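Local coordinates for protein HTH-type transcriptional regulator Rv1985c/MT2039 (PDB 3ISP) that binds DNA as a homodimeric LysR-type transcriptional regulator and probably activates expression of the exporter LysE while repressing its own, at residues Leu69-Glu81 with Gln269-Ile281. Numbering follows the deposited sequence.
Sequences LRLAAQTALLESE and QCWKLDSPIIARI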
loop_
_atom_site.group_PDB
_atom_site.type_symbol
_atom_site.label_atom_id
_atom_site.label_comp_id
_atom_site.label_asym_id
_atom_site.label_seq_id
_atom_site.Cartn_x
_atom_site.Cartn_y
_atom_site.Cartn_z
ATOM N N LEU A 69 17.447 12.611 -7.285
ATOM C CA LEU A 69 16.858 12.239 -8.559
ATOM C C LEU A 69 16.388 13.488 -9.264
ATOM O O LEU A 69 16.651 13.698 -10.451
ATOM C CB LEU A 69 15.661 11.332 -8.339
ATOM C CG LEU A 69 15.967 9.849 -8.422
ATOM C CD1 LEU A 69 14.688 9.105 -8.688
ATOM C CD2 LEU A 69 16.978 9.610 -9.533
ATOM N N ARG A 70 15.665 14.307 -8.510
ATOM C CA ARG A 70 15.201 15.601 -8.972
ATOM C C ARG A 70 16.399 16.470 -9.330
ATOM O O ARG A 70 16.455 17.054 -10.410
ATOM C CB ARG A 70 14.364 16.272 -7.882
ATOM C CG ARG A 70 13.830 17.632 -8.258
ATOM C CD ARG A 70 12.817 18.138 -7.245
ATOM N NE ARG A 70 13.469 18.533 -6.004
ATOM C CZ ARG A 70 13.419 17.832 -4.876
ATOM N NH1 ARG A 70 12.727 16.695 -4.821
ATOM N NH2 ARG A 70 14.054 18.280 -3.805
ATOM N N LEU A 71 17.360 16.527 -8.414
ATOM C CA LEU A 71 18.576 17.302 -8.606
ATOM C C LEU A 71 19.248 16.982 -9.934
ATOM O O LEU A 71 19.698 17.875 -10.650
ATOM C CB LEU A 71 19.558 17.038 -7.468
ATOM C CG LEU A 71 20.865 17.824 -7.554
ATOM C CD1 LEU A 71 20.587 19.319 -7.526
ATOM C CD2 LEU A 71 21.798 17.441 -6.426
ATOM N N ALA A 72 19.317 15.699 -10.257
ATOM C CA ALA A 72 19.940 15.278 -11.496
ATOM C C ALA A 72 19.210 15.874 -12.704
ATOM O O ALA A 72 19.840 16.290 -13.684
ATOM C CB ALA A 72 19.985 13.754 -11.577
ATOM N N ALA A 73 17.882 15.923 -12.627
ATOM C CA ALA A 73 17.081 16.315 -13.780
ATOM C C ALA A 73 16.983 17.828 -13.954
ATOM O O ALA A 73 16.919 18.324 -15.081
ATOM C CB ALA A 73 15.702 15.695 -13.715
ATOM N N GLN A 74 16.962 18.565 -12.850
ATOM C CA GLN A 74 16.936 20.011 -12.947
ATOM C C GLN A 74 18.286 20.432 -13.494
ATOM O O GLN A 74 18.386 21.328 -14.326
ATOM C CB GLN A 74 16.655 20.645 -11.585
ATOM C CG GLN A 74 15.457 20.026 -10.873
ATOM C CD GLN A 74 15.083 20.736 -9.583
ATOM O OE1 GLN A 74 15.890 20.868 -8.663
ATOM N NE2 GLN A 74 13.838 21.177 -9.503
ATOM N N THR A 75 19.325 19.747 -13.041
ATOM C CA THR A 75 20.680 20.021 -13.492
ATOM C C THR A 75 20.838 19.738 -14.980
ATOM O O THR A 75 21.488 20.493 -15.703
ATOM C CB THR A 75 21.693 19.188 -12.692
ATOM O OG1 THR A 75 22.037 19.892 -11.492
ATOM C CG2 THR A 75 22.946 18.933 -13.504
ATOM N N ALA A 76 20.236 18.643 -15.429
ATOM C CA ALA A 76 20.304 18.242 -16.828
ATOM C C ALA A 76 19.627 19.254 -17.749
ATOM O O ALA A 76 20.042 19.433 -18.898
ATOM C CB ALA A 76 19.682 16.863 -17.008
ATOM N N LEU A 77 18.574 19.903 -17.249
ATOM C CA LEU A 77 17.865 20.908 -18.032
ATOM C C LEU A 77 18.615 22.227 -17.979
ATOM O O LEU A 77 18.800 22.890 -19.000
ATOM C CB LEU A 77 16.437 21.102 -17.528
ATOM C CG LEU A 77 15.702 22.286 -18.156
ATOM C CD1 LEU A 77 15.354 22.015 -19.611
ATOM C CD2 LEU A 77 14.462 22.581 -17.372
ATOM N N LEU A 78 19.047 22.600 -16.777
ATOM C CA LEU A 78 19.875 23.784 -16.590
ATOM C C LEU A 78 21.089 23.712 -17.491
ATOM O O LEU A 78 21.451 24.681 -18.153
ATOM C CB LEU A 78 20.320 23.898 -15.137
ATOM C CG LEU A 78 19.268 24.482 -14.199
ATOM C CD1 LEU A 78 19.851 24.713 -12.812
ATOM C CD2 LEU A 78 18.726 25.767 -14.785
ATOM N N GLU A 79 21.712 22.545 -17.520
ATOM C CA GLU A 79 22.902 22.352 -18.330
ATOM C C GLU A 79 22.643 22.516 -19.832
ATOM O O GLU A 79 23.372 23.234 -20.506
ATOM C CB GLU A 79 23.518 20.992 -18.037
ATOM C CG GLU A 79 24.610 20.589 -19.000
ATOM C CD GLU A 79 25.113 19.196 -18.712
ATOM O OE1 GLU A 79 25.691 18.986 -17.619
ATOM O OE2 GLU A 79 24.911 18.311 -19.570
ATOM N N SER A 80 21.603 21.870 -20.354
ATOM C CA SER A 80 21.376 21.905 -21.797
ATOM C C SER A 80 20.881 23.271 -22.279
ATOM O O SER A 80 20.990 23.603 -23.456
ATOM C CB SER A 80 20.489 20.734 -22.280
ATOM O OG SER A 80 19.111 20.924 -22.011
ATOM N N GLU A 81 20.362 24.073 -21.362
ATOM C CA GLU A 81 20.025 25.452 -21.682
ATOM C C GLU A 81 21.227 26.397 -21.608
ATOM O O GLU A 81 21.357 27.305 -22.422
ATOM C CB GLU A 81 18.954 25.960 -20.735
ATOM C CG GLU A 81 17.577 25.511 -21.092
ATOM C CD GLU A 81 16.553 26.288 -20.324
ATOM O OE1 GLU A 81 16.847 26.646 -19.159
ATOM O OE2 GLU A 81 15.474 26.557 -20.885
ATOM N N GLN A 269 2.254 24.034 -10.531
ATOM C CA GLN A 269 3.526 23.860 -9.833
ATOM C C GLN A 269 4.640 23.442 -10.797
ATOM O O GLN A 269 4.469 22.494 -11.567
ATOM C CB GLN A 269 3.394 22.832 -8.706
ATOM C CG GLN A 269 2.482 23.299 -7.606
ATOM C CD GLN A 269 2.770 22.673 -6.256
ATOM O OE1 GLN A 269 3.924 22.500 -5.865
ATOM N NE2 GLN A 269 1.716 22.371 -5.517
ATOM N N CYS A 270 5.772 24.145 -10.753
ATOM C CA CYS A 270 6.922 23.799 -11.589
ATOM C C CYS A 270 8.260 24.019 -10.880
ATOM O O CYS A 270 8.332 24.713 -9.862
ATOM C CB CYS A 270 6.893 24.582 -12.900
ATOM S SG CYS A 270 7.084 26.367 -12.725
ATOM N N TRP A 271 9.317 23.421 -11.431
ATOM C CA TRP A 271 10.665 23.547 -10.876
ATOM C C TRP A 271 11.025 24.979 -10.538
ATOM O O TRP A 271 11.066 25.838 -11.418
ATOM C CB TRP A 271 11.716 23.017 -11.848
ATOM C CG TRP A 271 11.753 21.531 -11.949
ATOM C CD1 TRP A 271 11.218 20.635 -11.072
ATOM C CD2 TRP A 271 12.387 20.764 -12.975
ATOM N NE1 TRP A 271 11.464 19.356 -11.504
ATOM C CE2 TRP A 271 12.181 19.409 -12.670
ATOM C CE3 TRP A 271 13.100 21.094 -14.128
ATOM C CZ2 TRP A 271 12.665 18.378 -13.478
ATOM C CZ3 TRP A 271 13.576 20.067 -14.936
ATOM C CH2 TRP A 271 13.353 18.728 -14.606
ATOM N N LYS A 272 11.291 25.226 -9.260
ATOM C CA LYS A 272 11.829 26.506 -8.824
ATOM C C LYS A 272 13.290 26.637 -9.252
ATOM O O LYS A 272 14.185 26.052 -8.645
ATOM C CB LYS A 272 11.707 26.646 -7.308
ATOM C CG LYS A 272 12.194 27.976 -6.755
ATOM C CD LYS A 272 11.773 28.148 -5.294
ATOM C CE LYS A 272 12.216 26.964 -4.442
ATOM N NZ LYS A 272 11.392 26.826 -3.210
ATOM N N LEU A 273 13.509 27.400 -10.313
ATOM C CA LEU A 273 14.829 27.649 -10.846
ATOM C C LEU A 273 14.666 28.601 -12.006
ATOM O O LEU A 273 13.549 28.945 -12.359
ATOM C CB LEU A 273 15.498 26.354 -11.302
ATOM C CG LEU A 273 14.722 25.412 -12.223
ATOM C CD1 LEU A 273 14.556 26.004 -13.611
ATOM C CD2 LEU A 273 15.429 24.065 -12.304
ATOM N N ASP A 274 15.776 29.036 -12.592
ATOM C CA ASP A 274 15.721 29.864 -13.794
ATOM C C ASP A 274 15.765 29.010 -15.057
ATOM O O ASP A 274 16.590 28.104 -15.192
ATOM C CB ASP A 274 16.870 30.863 -13.811
ATOM C CG ASP A 274 16.667 31.990 -12.829
ATOM O OD1 ASP A 274 15.505 32.188 -12.395
ATOM O OD2 ASP A 274 17.668 32.671 -12.495
ATOM N N SER A 275 14.877 29.297 -15.992
ATOM C CA SER A 275 14.870 28.543 -17.229
ATOM C C SER A 275 13.980 29.226 -18.242
ATOM O O SER A 275 12.785 29.370 -18.033
ATOM C CB SER A 275 14.385 27.119 -16.984
ATOM O OG SER A 275 14.519 26.334 -18.151
ATOM N N PRO A 276 14.574 29.685 -19.336
ATOM C CA PRO A 276 13.734 30.227 -20.400
ATOM C C PRO A 276 12.661 29.221 -20.835
ATOM O O PRO A 276 11.536 29.634 -21.112
ATOM C CB PRO A 276 14.739 30.509 -21.516
ATOM C CG PRO A 276 16.003 30.821 -20.773
ATOM C CD PRO A 276 16.008 29.905 -19.581
ATOM N N ILE A 277 12.973 27.928 -20.869
ATOM C CA ILE A 277 11.952 26.952 -21.256
ATOM C C ILE A 277 10.839 26.861 -20.215
ATOM O O ILE A 277 9.666 26.882 -20.566
ATOM C CB ILE A 277 12.513 25.545 -21.548
ATOM C CG1 ILE A 277 13.629 25.608 -22.582
ATOM C CG2 ILE A 277 11.432 24.663 -22.121
ATOM C CD1 ILE A 277 14.395 24.301 -22.722
ATOM N N ILE A 278 11.196 26.766 -18.940
ATOM C CA ILE A 278 10.177 26.740 -17.889
ATOM C C ILE A 278 9.250 27.968 -17.913
ATOM O O ILE A 278 8.038 27.839 -18.080
ATOM C CB ILE A 278 10.789 26.597 -16.488
ATOM C CG1 ILE A 278 11.611 25.311 -16.405
ATOM C CG2 ILE A 278 9.697 26.603 -15.433
ATOM C CD1 ILE A 278 10.939 24.125 -17.039
ATOM N N ALA A 279 9.815 29.154 -17.742
ATOM C CA ALA A 279 9.024 30.377 -17.797
ATOM C C ALA A 279 8.088 30.391 -19.009
ATOM O O ALA A 279 6.910 30.737 -18.891
ATOM C CB ALA A 279 9.929 31.603 -17.795
ATOM N N ARG A 280 8.608 30.012 -20.174
ATOM C CA ARG A 280 7.786 29.971 -21.379
ATOM C C ARG A 280 6.609 29.008 -21.247
ATOM O O ARG A 280 5.472 29.382 -21.522
ATOM C CB ARG A 280 8.625 29.613 -22.600
ATOM C CG ARG A 280 7.808 29.310 -23.836
ATOM C CD ARG A 280 8.709 28.926 -24.989
ATOM N NE ARG A 280 10.008 29.595 -24.890
ATOM C CZ ARG A 280 11.157 28.963 -24.658
ATOM N NH1 ARG A 280 11.165 27.634 -24.511
ATOM N NH2 ARG A 280 12.292 29.655 -24.580
ATOM N N ILE A 281 6.884 27.768 -20.847
ATOM C CA ILE A 281 5.827 26.798 -20.593
ATOM C C ILE A 281 4.826 27.374 -19.587
ATOM O O ILE A 281 3.621 27.298 -19.794
ATOM C CB ILE A 281 6.392 25.462 -20.061
ATOM C CG1 ILE A 281 7.343 24.835 -21.079
ATOM C CG2 ILE A 281 5.280 24.472 -19.759
ATOM C CD1 ILE A 281 6.665 23.919 -22.054
#
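Trp271, at the end of strand 255-271, packs its indole against helix 66-82. This is the linker helix of the LysR family, which joins the DNA-binding helix-turn-helix domain to the regulatory domain. The CG methylene of Gln74 lies over one ring face, a CH-pi contact of 3.9 Å to the centroid of the five-membered ring of Trp271. The Gln74 amide plane stands nearly perpendicular to the indole, at 88°. Leu77 reaches the ring edge in its plane, with CD2 3.6 Å from Trp271 CZ3. Its CG is anti to the backbone N (chi1 171°), which turns both methyls toward 269-281. Leu77 CD2 also touches Ile278 CD1, and Leu77 CD1 meets Ile277 CD1 at 4.0 Å. Ala73 CB adds a contact to Trp271 CH2. On the flank, Leu273 CD2 rests on Gln74 CB at 3.7 Å. Leu78 lies beside it and also packs on Leu78 of the second subunit, so the linker helix serves the dimer as well. Arg70 forms a salt bridge with Glu85 of that subunit. At the polar edge, the extended Glu81 side chain reaches the start of helix 276-288. Ser275 is the N-cap there, and its OG accepts a weak bond from Ile278 N. Ser275 OG itself donates to Glu81 OE1 at 2.6 Å, approaching from above the carboxylate plane, 37° out of it.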